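PDB 1C7N: cystalysin from Treponema denticola, which belongs to the class I and II aminotransferase family and binds pyridoxal-5'-phosphate. Local coordinates for residues I299-F310 / L321-F332. Sequence-based numbering, arbitrary orientation.
Sequences IDKNQRIVKDFF and LIEGTYLQWIDF
Val306 and Phe310, one turn apart on the helix, close over Ile330 of the strand. CD1 of Ile330 lies 4.0 Å from Val306 CG1, while its other branch, CG2, meets the Phe310 ring obliquely at CE1. Beyond it the rings of Phe310 and Phe332 touch through their CZ atoms, 3.9 Å apart, with planes at 85°. At the far end Ile299 straddles the Tyr326 CB, its CD1 at 3.5 Å and its CG2 also in contact; the Tyr326 ring leads away, and its side chain comes within about 7 Å of the bound pyridoxal-5'-phosphate.

Gln328 is the polar group set into this layer. With CG anti to the backbone N (chi1 -172°) and an extended chain, its amide reaches the helix, where NE2 donates to Gln303 O over 3.2 Å; Lys307 N approaches that carbonyl from the opposite face. NE2 also bonds Pro320 O, whereas the buried OE1 rests against Val306 CB without a hydrogen-bonding partner.

Gln303 returns the link with its own amide: OE1 takes the Ile322 N-H at 2.8 Å, nearly straight and in the carbonyl plane. Its NE2 donates to the anti lone pair of Asp300 OD1 and to a water that bridges to Ile322 O, so bonds at both ends fix the amide's rotation. At the outer edge Leu321 lays CD1 over one guanidinium face of Arg304, which is salt-bridged to Asp300, and CD2 against Lys307 CD, 3.6 Å away.

Segment 299-310 of helix 289-313 runs nearly parallel to strand 327-331, the segment axes approaching to 9.8 Å at 13°. This helix on the outer strand of a small antiparallel sheet, apart from the seven-stranded mixed sheet, is consistent with the small domain of fold-type I pyridoxal-5'-phosphate proteins. Strand 367-371 pairs antiparallel with 327-331, helix 376-393 packs beside Asn302 and Phe309, and helix 339-350 meets Phe332.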
ATOM      1  N   ILE A 299     -28.289   5.661  -7.421  1.00 10.41           N
ATOM      2  CA  ILE A 299     -27.999   6.568  -6.315  1.00  9.62           C
ATOM      3  C   ILE A 299     -28.991   7.723  -6.336  1.00 10.79           C
ATOM      4  O   ILE A 299     -29.545   8.095  -5.304  1.00 10.88           O
ATOM      5  CB  ILE A 299     -26.564   7.122  -6.415  1.00  9.51           C
ATOM      6  CG1 ILE A 299     -25.567   5.968  -6.286  1.00  8.93           C
ATOM      7  CG2 ILE A 299     -26.319   8.156  -5.320  1.00  9.84           C
ATOM      8  CD1 ILE A 299     -24.143   6.339  -6.626  1.00 11.26           C
ATOM      9  N   ASP A 300     -29.213   8.281  -7.522  1.00 10.15           N
ATOM     10  CA  ASP A 300     -30.155   9.387  -7.693  1.00 11.24           C
ATOM     11  C   ASP A 300     -31.554   8.909  -7.267  1.00 11.15           C
ATOM     12  O   ASP A 300     -32.302   9.637  -6.596  1.00 10.39           O
ATOM     13  CB  ASP A 300     -30.132   9.845  -9.159  1.00 12.62           C
ATOM     14  CG  ASP A 300     -31.075  11.008  -9.440  1.00 13.06           C
ATOM     15  OD1 ASP A 300     -31.243  11.892  -8.577  1.00 15.39           O
ATOM     16  OD2 ASP A 300     -31.635  11.046 -10.549  1.00 15.99           O
ATOM     17  N   LYS A 301     -31.912   7.685  -7.649  1.00 10.27           N
ATOM     18  CA  LYS A 301     -33.213   7.138  -7.257  1.00 11.37           C
ATOM     19  C   LYS A 301     -33.299   7.036  -5.733  1.00 10.55           C
ATOM     20  O   LYS A 301     -34.310   7.410  -5.128  1.00  9.86           O
ATOM     21  CB  LYS A 301     -33.435   5.748  -7.877  1.00 13.15           C
ATOM     22  CG  LYS A 301     -33.774   5.758  -9.370  1.00 16.36           C
ATOM     23  CD  LYS A 301     -35.133   6.416  -9.627  1.00 19.01           C
ATOM     24  CE  LYS A 301     -35.596   6.247 -11.073  1.00 21.52           C
ATOM     25  NZ  LYS A 301     -34.679   6.899 -12.051  1.00 23.57           N
ATOM     26  N   ASN A 302     -32.229   6.548  -5.115  1.00  9.90           N
ATOM     27  CA  ASN A 302     -32.190   6.385  -3.665  1.00 10.03           C
ATOM     28  C   ASN A 302     -32.257   7.672  -2.838  1.00 10.68           C
ATOM     29  O   ASN A 302     -32.928   7.701  -1.807  1.00 10.99           O
ATOM     30  CB  ASN A 302     -30.964   5.560  -3.265  1.00  9.32           C
ATOM     31  CG  ASN A 302     -31.092   4.101  -3.675  1.00  9.52           C
ATOM     32  OD1 ASN A 302     -32.172   3.644  -4.054  1.00 10.83           O
ATOM     33  ND2 ASN A 302     -29.999   3.360  -3.582  1.00 10.48           N
ATOM     34  N   GLN A 303     -31.580   8.735  -3.272  1.00 11.03           N
ATOM     35  CA  GLN A 303     -31.640   9.983  -2.514  1.00 11.69           C
ATOM     36  C   GLN A 303     -33.076  10.518  -2.562  1.00 11.74           C
ATOM     37  O   GLN A 303     -33.536  11.179  -1.631  1.00 10.41           O
ATOM     38  CB  GLN A 303     -30.672  11.035  -3.083  1.00 10.49           C
ATOM     39  CG  GLN A 303     -31.000  11.471  -4.503  1.00 10.09           C
ATOM     40  CD  GLN A 303     -30.261  12.726  -4.926  1.00 10.33           C
ATOM     41  OE1 GLN A 303     -29.654  13.423  -4.102  1.00  9.47           O
ATOM     42  NE2 GLN A 303     -30.322  13.034  -6.218  1.00  9.52           N
ATOM     43  N   ARG A 304     -33.784  10.234  -3.652  1.00 11.77           N
ATOM     44  CA  ARG A 304     -35.164  10.691  -3.774  1.00 11.50           C
ATOM     45  C   ARG A 304     -36.065   9.809  -2.906  1.00 11.95           C
ATOM     46  O   ARG A 304     -37.041  10.285  -2.328  1.00 11.67           O
ATOM     47  CB  ARG A 304     -35.592  10.685  -5.251  1.00 12.73           C
ATOM     48  CG  ARG A 304     -34.852  11.753  -6.067  1.00 12.76           C
ATOM     49  CD  ARG A 304     -35.020  11.598  -7.574  1.00 12.58           C
ATOM     50  NE  ARG A 304     -34.231  12.592  -8.312  1.00 13.55           N
ATOM     51  CZ  ARG A 304     -34.514  13.894  -8.369  1.00 12.58           C
ATOM     52  NH1 ARG A 304     -35.578  14.378  -7.735  1.00 13.13           N
ATOM     53  NH2 ARG A 304     -33.731  14.717  -9.056  1.00 11.51           N
ATOM     54  N   ILE A 305     -35.719   8.533  -2.779  1.00 11.56           N
ATOM     55  CA  ILE A 305     -36.501   7.627  -1.934  1.00 11.70           C
ATOM     56  C   ILE A 305     -36.418   8.114  -0.482  1.00 11.58           C
ATOM     57  O   ILE A 305     -37.424   8.153   0.234  1.00 12.26           O
ATOM     58  CB  ILE A 305     -35.960   6.173  -2.015  1.00 12.27           C
ATOM     59  CG1 ILE A 305     -36.244   5.592  -3.403  1.00 13.80           C
ATOM     60  CG2 ILE A 305     -36.609   5.297  -0.927  1.00 11.35           C
ATOM     61  CD1 ILE A 305     -35.736   4.172  -3.589  1.00 15.97           C
ATOM     62  N   VAL A 306     -35.215   8.498  -0.062  1.00 11.38           N
ATOM     63  CA  VAL A 306     -34.983   8.980   1.297  1.00 11.64           C
ATOM     64  C   VAL A 306     -35.742  10.290   1.525  1.00 11.74           C
ATOM     65  O   VAL A 306     -36.488  10.425   2.492  1.00 11.12           O
ATOM     66  CB  VAL A 306     -33.464   9.208   1.556  1.00 12.03           C
ATOM     67  CG1 VAL A 306     -33.237   9.754   2.959  1.00 11.93           C
ATOM     68  CG2 VAL A 306     -32.703   7.892   1.380  1.00 11.70           C
ATOM     69  N   LYS A 307     -35.543  11.249   0.630  1.00 11.52           N
ATOM     70  CA  LYS A 307     -36.212  12.540   0.727  1.00 14.18           C
ATOM     71  C   LYS A 307     -37.719  12.339   0.846  1.00 14.21           C
ATOM     72  O   LYS A 307     -38.366  12.910   1.730  1.00 15.60           O
ATOM     73  CB  LYS A 307     -35.883  13.383  -0.508  1.00 15.26           C
ATOM     74  CG  LYS A 307     -36.612  14.720  -0.600  1.00 16.41           C
ATOM     75  CD  LYS A 307     -36.111  15.508  -1.804  1.00 18.59           C
ATOM     76  CE  LYS A 307     -37.058  16.629  -2.203  1.00 20.89           C
ATOM     77  NZ  LYS A 307     -37.311  17.587  -1.096  1.00 23.32           N
ATOM     78  N   ASP A 308     -38.273  11.519  -0.037  1.00 13.78           N
ATOM     79  CA  ASP A 308     -39.705  11.250  -0.026  1.00 14.94           C
ATOM     80  C   ASP A 308     -40.174  10.584   1.261  1.00 14.51           C
ATOM     81  O   ASP A 308     -41.235  10.917   1.791  1.00 14.75           O
ATOM     82  CB  ASP A 308     -40.083  10.376  -1.224  1.00 15.80           C
ATOM     83  CG  ASP A 308     -41.547   9.989  -1.219  1.00 18.43           C
ATOM     84  OD1 ASP A 308     -41.872   8.879  -0.744  1.00 18.68           O
ATOM     85  OD2 ASP A 308     -42.376  10.807  -1.676  1.00 19.41           O
ATOM     86  N   PHE A 309     -39.383   9.641   1.763  1.00 13.47           N
ATOM     87  CA  PHE A 309     -39.741   8.931   2.979  1.00 13.52           C
ATOM     88  C   PHE A 309     -40.031   9.874   4.139  1.00 13.86           C
ATOM     89  O   PHE A 309     -41.029   9.713   4.837  1.00 14.14           O
ATOM     90  CB  PHE A 309     -38.632   7.969   3.391  1.00 12.66           C
ATOM     91  CG  PHE A 309     -38.839   7.369   4.745  1.00 12.68           C
ATOM     92  CD1 PHE A 309     -39.769   6.355   4.935  1.00 13.56           C
ATOM     93  CD2 PHE A 309     -38.141   7.857   5.846  1.00 13.55           C
ATOM     94  CE1 PHE A 309     -40.003   5.834   6.204  1.00 13.76           C
ATOM     95  CE2 PHE A 309     -38.365   7.344   7.117  1.00 14.00           C
ATOM     96  CZ  PHE A 309     -39.300   6.330   7.297  1.00 14.17           C
ATOM     97  N   PHE A 310     -39.161  10.853   4.355  1.00 14.02           N
ATOM     98  CA  PHE A 310     -39.381  11.781   5.454  1.00 14.98           C
ATOM     99  C   PHE A 310     -40.509  12.781   5.192  1.00 15.77           C
ATOM    100  O   PHE A 310     -41.221  13.165   6.118  1.00 16.88           O
ATOM    101  CB  PHE A 310     -38.084  12.509   5.807  1.00 15.25           C
ATOM    102  CG  PHE A 310     -37.005  11.595   6.329  1.00 14.05           C
ATOM    103  CD1 PHE A 310     -35.950  11.200   5.513  1.00 13.48           C
ATOM    104  CD2 PHE A 310     -37.062  11.104   7.633  1.00 13.90           C
ATOM    105  CE1 PHE A 310     -34.968  10.326   5.991  1.00 12.61           C
ATOM    106  CE2 PHE A 310     -36.085  10.231   8.115  1.00 12.97           C
ATOM    107  CZ  PHE A 310     -35.039   9.845   7.292  1.00 12.43           C
ATOM    108  N   LEU A 321     -31.822  16.657  -1.500  1.00 13.04           N
ATOM    109  CA  LEU A 321     -31.056  15.975  -2.534  1.00 13.40           C
ATOM    110  C   LEU A 321     -29.633  16.515  -2.475  1.00 13.18           C
ATOM    111  O   LEU A 321     -29.410  17.642  -2.037  1.00 13.63           O
ATOM    112  CB  LEU A 321     -31.657  16.245  -3.919  1.00 13.22           C
ATOM    113  CG  LEU A 321     -33.117  15.830  -4.126  1.00 13.55           C
ATOM    114  CD1 LEU A 321     -33.477  15.998  -5.597  1.00 15.06           C
ATOM    115  CD2 LEU A 321     -33.324  14.379  -3.694  1.00 13.91           C
ATOM    116  N   ILE A 322     -28.667  15.714  -2.904  1.00 12.97           N
ATOM    117  CA  ILE A 322     -27.273  16.138  -2.900  1.00 12.62           C
ATOM    118  C   ILE A 322     -26.824  16.416  -4.332  1.00 12.54           C
ATOM    119  O   ILE A 322     -27.494  16.023  -5.284  1.00 12.19           O
ATOM    120  CB  ILE A 322     -26.375  15.055  -2.291  1.00 13.05           C
ATOM    121  CG1 ILE A 322     -26.593  13.733  -3.031  1.00 11.45           C
ATOM    122  CG2 ILE A 322     -26.679  14.906  -0.795  1.00 13.12           C
ATOM    123  CD1 ILE A 322     -25.756  12.591  -2.503  1.00 11.28           C
ATOM    124  N   GLU A 323     -25.689  17.088  -4.479  1.00 13.27           N
ATOM    125  CA  GLU A 323     -25.169  17.417  -5.801  1.00 14.01           C
ATOM    126  C   GLU A 323     -24.118  16.401  -6.263  1.00 13.63           C
ATOM    127  O   GLU A 323     -23.975  16.140  -7.463  1.00 14.11           O
ATOM    128  CB  GLU A 323     -24.560  18.823  -5.778  1.00 14.17           C
ATOM    129  CG  GLU A 323     -25.420  19.851  -5.044  1.00 16.15           C
ATOM    130  CD  GLU A 323     -24.858  21.264  -5.115  1.00 17.45           C
ATOM    131  OE1 GLU A 323     -23.618  21.422  -5.101  1.00 17.01           O
ATOM    132  OE2 GLU A 323     -25.662  22.219  -5.167  1.00 18.19           O
ATOM    133  N   GLY A 324     -23.399  15.824  -5.304  1.00 13.66           N
ATOM    134  CA  GLY A 324     -22.360  14.853  -5.608  1.00 14.35           C
ATOM    135  C   GLY A 324     -22.141  13.858  -4.484  1.00 13.51           C
ATOM    136  O   GLY A 324     -22.664  14.039  -3.386  1.00 14.14           O
ATOM    137  N   THR A 325     -21.332  12.834  -4.757  1.00 14.21           N
ATOM    138  CA  THR A 325     -21.041  11.737  -3.829  1.00 12.87           C
ATOM    139  C   THR A 325     -22.334  10.925  -3.723  1.00 13.04           C
ATOM    140  O   THR A 325     -23.382  11.360  -4.209  1.00 13.75           O
ATOM    141  CB  THR A 325     -20.680  12.208  -2.379  1.00 13.33           C
ATOM    142  OG1 THR A 325     -21.884  12.549  -1.677  1.00 12.30           O
ATOM    143  CG2 THR A 325     -19.722  13.400  -2.391  1.00 11.29           C
ATOM    144  N   TYR A 326     -22.263   9.746  -3.107  1.00 11.75           N
ATOM    145  CA  TYR A 326     -23.461   8.937  -2.898  1.00 10.92           C
ATOM    146  C   TYR A 326     -23.798   8.933  -1.405  1.00  9.83           C
ATOM    147  O   TYR A 326     -24.474   8.035  -0.909  1.00  9.35           O
ATOM    148  CB  TYR A 326     -23.286   7.497  -3.407  1.00 10.26           C
ATOM    149  CG  TYR A 326     -22.087   6.712  -2.890  1.00  9.48           C
ATOM    150  CD1 TYR A 326     -21.048   6.364  -3.752  1.00 10.07           C
ATOM    151  CD2 TYR A 326     -22.017   6.271  -1.566  1.00  7.84           C
ATOM    152  CE1 TYR A 326     -19.970   5.596  -3.320  1.00  8.64           C
ATOM    153  CE2 TYR A 326     -20.935   5.500  -1.115  1.00  8.04           C
ATOM    154  CZ  TYR A 326     -19.914   5.168  -2.005  1.00  9.56           C
ATOM    155  OH  TYR A 326     -18.833   4.428  -1.586  1.00  8.35           O
ATOM    156  N   LEU A 327     -23.336   9.972  -0.710  1.00  9.77           N
ATOM    157  CA  LEU A 327     -23.546  10.130   0.730  1.00  9.70           C
ATOM    158  C   LEU A 327     -24.504  11.299   1.014  1.00 10.06           C
ATOM    159  O   LEU A 327     -24.156  12.462   0.818  1.00 11.23           O
ATOM    160  CB  LEU A 327     -22.191  10.364   1.403  1.00  9.38           C
ATOM    161  CG  LEU A 327     -21.130   9.299   1.073  1.00 10.42           C
ATOM    162  CD1 LEU A 327     -19.744   9.763   1.502  1.00 11.34           C
ATOM    163  CD2 LEU A 327     -21.491   8.001   1.779  1.00 11.36           C
ATOM    164  N   GLN A 328     -25.707  10.980   1.485  1.00 10.31           N
ATOM    165  CA  GLN A 328     -26.732  11.989   1.752  1.00 11.04           C
ATOM    166  C   GLN A 328     -26.721  12.488   3.198  1.00 10.68           C
ATOM    167  O   GLN A 328     -26.525  11.715   4.131  1.00 11.95           O
ATOM    168  CB  GLN A 328     -28.106  11.414   1.372  1.00 10.75           C
ATOM    169  CG  GLN A 328     -29.273  12.393   1.407  1.00 11.17           C
ATOM    170  CD  GLN A 328     -30.498  11.828   0.698  1.00 12.15           C
ATOM    171  OE1 GLN A 328     -30.643  10.614   0.577  1.00 11.46           O
ATOM    172  NE2 GLN A 328     -31.391  12.708   0.240  1.00 13.17           N
ATOM    173  N   TRP A 329     -26.940  13.787   3.363  1.00 10.98           N
ATOM    174  CA  TRP A 329     -26.903  14.448   4.670  1.00 11.92           C
ATOM    175  C   TRP A 329     -28.320  14.661   5.192  1.00 11.97           C
ATOM    176  O   TRP A 329     -29.051  15.505   4.678  1.00 12.33           O
ATOM    177  CB  TRP A 329     -26.183  15.793   4.505  1.00 12.22           C
ATOM    178  CG  TRP A 329     -25.593  16.430   5.748  1.00 14.48           C
ATOM    179  CD1 TRP A 329     -25.742  17.732   6.136  1.00 13.94           C
ATOM    180  CD2 TRP A 329     -24.654  15.844   6.671  1.00 14.87           C
ATOM    181  NE1 TRP A 329     -24.951  17.998   7.229  1.00 14.58           N
ATOM    182  CE2 TRP A 329     -24.275  16.863   7.579  1.00 15.51           C
ATOM    183  CE3 TRP A 329     -24.094  14.569   6.813  1.00 14.99           C
ATOM    184  CZ2 TRP A 329     -23.359  16.640   8.616  1.00 14.69           C
ATOM    185  CZ3 TRP A 329     -23.185  14.349   7.844  1.00 15.53           C
ATOM    186  CH2 TRP A 329     -22.826  15.382   8.731  1.00 16.60           C
ATOM    187  N   ILE A 330     -28.695  13.899   6.217  1.00 12.48           N
ATOM    188  CA  ILE A 330     -30.031  13.987   6.793  1.00 12.36           C
ATOM    189  C   ILE A 330     -30.053  14.786   8.089  1.00 13.08           C
ATOM    190  O   ILE A 330     -29.334  14.479   9.037  1.00 13.50           O
ATOM    191  CB  ILE A 330     -30.603  12.585   7.071  1.00 13.50           C
ATOM    192  CG1 ILE A 330     -30.492  11.720   5.811  1.00 11.22           C
ATOM    193  CG2 ILE A 330     -32.070  12.695   7.474  1.00 13.01           C
ATOM    194  CD1 ILE A 330     -30.814  10.272   6.037  1.00 10.63           C
ATOM    195  N   ASP A 331     -30.912  15.798   8.123  1.00 13.55           N
ATOM    196  CA  ASP A 331     -31.054  16.677   9.278  1.00 14.32           C
ATOM    197  C   ASP A 331     -32.100  16.164  10.272  1.00 13.69           C
ATOM    198  O   ASP A 331     -33.301  16.304  10.047  1.00 13.07           O
ATOM    199  CB  ASP A 331     -31.427  18.074   8.780  1.00 13.68           C
ATOM    200  CG  ASP A 331     -31.624  19.072   9.901  1.00 15.27           C
ATOM    201  OD1 ASP A 331     -31.410  18.719  11.080  1.00 15.65           O
ATOM    202  OD2 ASP A 331     -31.991  20.222   9.589  1.00 16.80           O
ATOM    203  N   PHE A 332     -31.633  15.576  11.372  1.00 13.46           N
ATOM    204  CA  PHE A 332     -32.522  15.042  12.407  1.00 14.96           C
ATOM    205  C   PHE A 332     -32.671  15.988  13.598  1.00 14.39           C
ATOM    206  O   PHE A 332     -33.261  15.621  14.611  1.00 15.06           O
ATOM    207  CB  PHE A 332     -31.997  13.706  12.949  1.00 15.04           C
ATOM    208  CG  PHE A 332     -32.303  12.513  12.081  1.00 15.31           C
ATOM    209  CD1 PHE A 332     -31.496  12.196  10.995  1.00 15.62           C
ATOM    210  CD2 PHE A 332     -33.381  11.676  12.385  1.00 15.84           C
ATOM    211  CE1 PHE A 332     -31.753  11.056  10.223  1.00 15.76           C
ATOM    212  CE2 PHE A 332     -33.646  10.536  11.621  1.00 16.03           C
ATOM    213  CZ  PHE A 332     -32.830  10.226  10.538  1.00 15.71           C
TER
HETATM  214  O   HOH W   1     -29.800  15.964  -6.922  1.00  5.82           O